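Local coordinates for protein putative RnfG subunit of electron transport complex (Thermotoga maritima, PDB 3DCZ) that probably serves as the FMN-binding G subunit of a membrane-bound Rnf complex that couples electron transfer to ion translocation across the membrane, at residues A[64-69]-A[196-200]. Residues are numbered along the deposited sequence; the frame is centred on the assembly and turned at random.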
loop_
_atom_site.group_PDB
_atom_site.type_symbol
_atom_site.label_atom_id
_atom_site.label_comp_id
_atom_site.label_asym_id
_atom_site.label_seq_id
_atom_site.Cartn_x
_atom_site.Cartn_y
_atom_site.Cartn_z
ATOM N N TYR A 64 -11.437 -9.689 7.452
ATOM C CA TYR A 64 -11.966 -8.765 8.447
ATOM C C TYR A 64 -13.394 -8.365 8.085
ATOM O O TYR A 64 -13.837 -8.537 6.944
ATOM C CB TYR A 64 -11.106 -7.503 8.495
ATOM C CG TYR A 64 -9.665 -7.710 8.908
ATOM C CD1 TYR A 64 -9.290 -7.686 10.239
ATOM C CD2 TYR A 64 -8.666 -7.950 7.946
ATOM C CE1 TYR A 64 -7.982 -7.849 10.621
ATOM C CE2 TYR A 64 -7.356 -8.100 8.323
ATOM C CZ TYR A 64 -6.999 -8.032 9.649
ATOM O OH TYR A 64 -5.693 -8.206 10.078
ATOM N N LYS A 65 -14.108 -7.730 9.022
ATOM C CA LYS A 65 -15.466 -7.304 8.721
ATOM C C LYS A 65 -15.524 -6.410 7.489
ATOM O O LYS A 65 -16.467 -6.469 6.709
ATOM C CB LYS A 65 -16.115 -6.598 9.927
ATOM C CG LYS A 65 -17.569 -6.313 9.756
ATOM N N GLU A 66 -14.518 -5.565 7.333
ATOM C CA GLU A 66 -14.527 -4.486 6.371
ATOM C C GLU A 66 -13.726 -4.773 5.110
ATOM O O GLU A 66 -13.672 -3.948 4.210
ATOM C CB GLU A 66 -13.942 -3.227 7.026
ATOM C CG GLU A 66 -14.643 -2.848 8.319
ATOM C CD GLU A 66 -15.442 -1.614 8.159
ATOM O OE1 GLU A 66 -14.816 -0.533 8.147
ATOM O OE2 GLU A 66 -16.674 -1.723 8.043
ATOM N N GLY A 67 -13.067 -5.937 5.044
ATOM C CA GLY A 67 -12.308 -6.266 3.850
ATOM C C GLY A 67 -11.420 -7.475 4.086
ATOM O O GLY A 67 -11.564 -8.181 5.091
ATOM N N VAL A 68 -10.501 -7.671 3.148
ATOM C CA VAL A 68 -9.676 -8.876 3.115
ATOM C C VAL A 68 -8.222 -8.500 2.814
ATOM O O VAL A 68 -7.948 -7.700 1.934
ATOM C CB VAL A 68 -10.183 -9.861 2.013
ATOM C CG1 VAL A 68 -9.319 -11.155 2.037
ATOM C CG2 VAL A 68 -11.653 -10.202 2.180
ATOM N N VAL A 69 -7.309 -9.080 3.585
ATOM C CA VAL A 69 -5.881 -8.971 3.334
ATOM C C VAL A 69 -5.388 -10.229 2.638
ATOM O O VAL A 69 -5.717 -11.352 3.039
ATOM C CB VAL A 69 -5.120 -8.721 4.644
ATOM C CG1 VAL A 69 -3.605 -8.784 4.418
ATOM C CG2 VAL A 69 -5.562 -7.345 5.257
ATOM N N ASN A 196 -5.780 0.456 5.319
ATOM C CA ASN A 196 -5.882 0.385 6.749
ATOM C C ASN A 196 -5.877 -1.064 7.261
ATOM O O ASN A 196 -5.306 -1.377 8.298
ATOM C CB ASN A 196 -7.140 1.098 7.221
ATOM C CG ASN A 196 -6.998 2.603 7.264
ATOM O OD1 ASN A 196 -5.891 3.132 7.485
ATOM N ND2 ASN A 196 -8.117 3.299 7.116
ATOM N N LEU A 197 -6.546 -1.961 6.543
ATOM C CA LEU A 197 -6.529 -3.364 6.922
ATOM C C LEU A 197 -5.164 -4.008 6.789
ATOM O O LEU A 197 -4.764 -4.832 7.629
ATOM C CB LEU A 197 -7.583 -4.148 6.127
ATOM C CG LEU A 197 -9.040 -3.813 6.450
ATOM C CD1 LEU A 197 -9.944 -4.590 5.498
ATOM C CD2 LEU A 197 -9.295 -4.130 7.908
HETATM N N MSE A 198 -4.457 -3.691 5.706
HETATM C CA MSE A 198 -3.123 -4.229 5.508
HETATM C C MSE A 198 -2.193 -3.789 6.642
HETATM O O MSE A 198 -1.401 -4.569 7.151
HETATM C CB MSE A 198 -2.589 -3.783 4.136
HETATM C CG MSE A 198 -3.106 -4.629 3.006
HETATM SE SE MSE A 198 -2.328 -3.956 1.300
HETATM C CE MSE A 198 -3.822 -3.179 1.156
ATOM N N TYR A 199 -2.328 -2.528 7.046
ATOM C CA TYR A 199 -1.561 -2.012 8.186
ATOM C C TYR A 199 -1.914 -2.754 9.476
ATOM O O TYR A 199 -1.018 -3.170 10.224
ATOM C CB TYR A 199 -1.774 -0.520 8.323
ATOM C CG TYR A 199 -1.087 0.085 9.521
ATOM C CD1 TYR A 199 0.311 0.279 9.546
ATOM C CD2 TYR A 199 -1.826 0.494 10.631
ATOM C CE1 TYR A 199 0.925 0.849 10.669
ATOM C CE2 TYR A 199 -1.201 1.051 11.740
ATOM C CZ TYR A 199 0.169 1.230 11.741
ATOM O OH TYR A 199 0.764 1.841 12.853
ATOM N N ARG A 200 -3.212 -2.958 9.716
ATOM C CA ARG A 200 -3.640 -3.726 10.868
ATOM C C ARG A 200 -2.992 -5.090 10.889
ATOM O O ARG A 200 -2.474 -5.525 11.905
ATOM C CB ARG A 200 -5.128 -3.883 10.869
ATOM C CG ARG A 200 -5.842 -2.756 11.491
ATOM C CD ARG A 200 -7.329 -3.092 11.555
ATOM N NE ARG A 200 -7.654 -4.270 12.359
ATOM C CZ ARG A 200 -8.884 -4.794 12.472
ATOM N NH1 ARG A 200 -9.903 -4.306 11.774
ATOM N NH2 ARG A 200 -9.101 -5.810 13.255
#
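Leu197 is the first residue of 196-200 to reach the other segment, and its two methyls do different work. CD1 lies 3.3 Å from Gly67 CA, a site where a side chain on residue 67 would collide with it; the glycine, extended with positive phi, lets the leucine press against bare main chain. Leu197 CD2 sits over one face of the Tyr64 ring, 4.1 Å from its centroid, a CH-pi contact. Tyr64 and Gly67 pair across the two-residue type I turn of a tight beta hairpin, Tyr64 N to Gly67 O at 2.8 Å and the turn-closing Gly67 N to Tyr64 O weak at 3.3 Å. This hairpin of strands 59-64 and 67-77 forms one margin of the antiparallel sheet, and helix 188-206 packs across the sheet face, the short segments crossing at -48° with axes 8.1 Å apart. Met198, present as selenomethionine, leaves the helix sideways, and its long unbranched chain touches Leu87 and Phe104 on strands 83-90 and 98-107; compact Val69 fits beside it, CG2 being 4.3 Å from Met198 CG and 3.9 Å from Leu197 CB. Long enough to stay exposed, Arg200 sets a guanidinium face near Tyr64, NH2 to CE1 3.5 Å, while the tyrosine's polar end hydrogen-bonds Glu204.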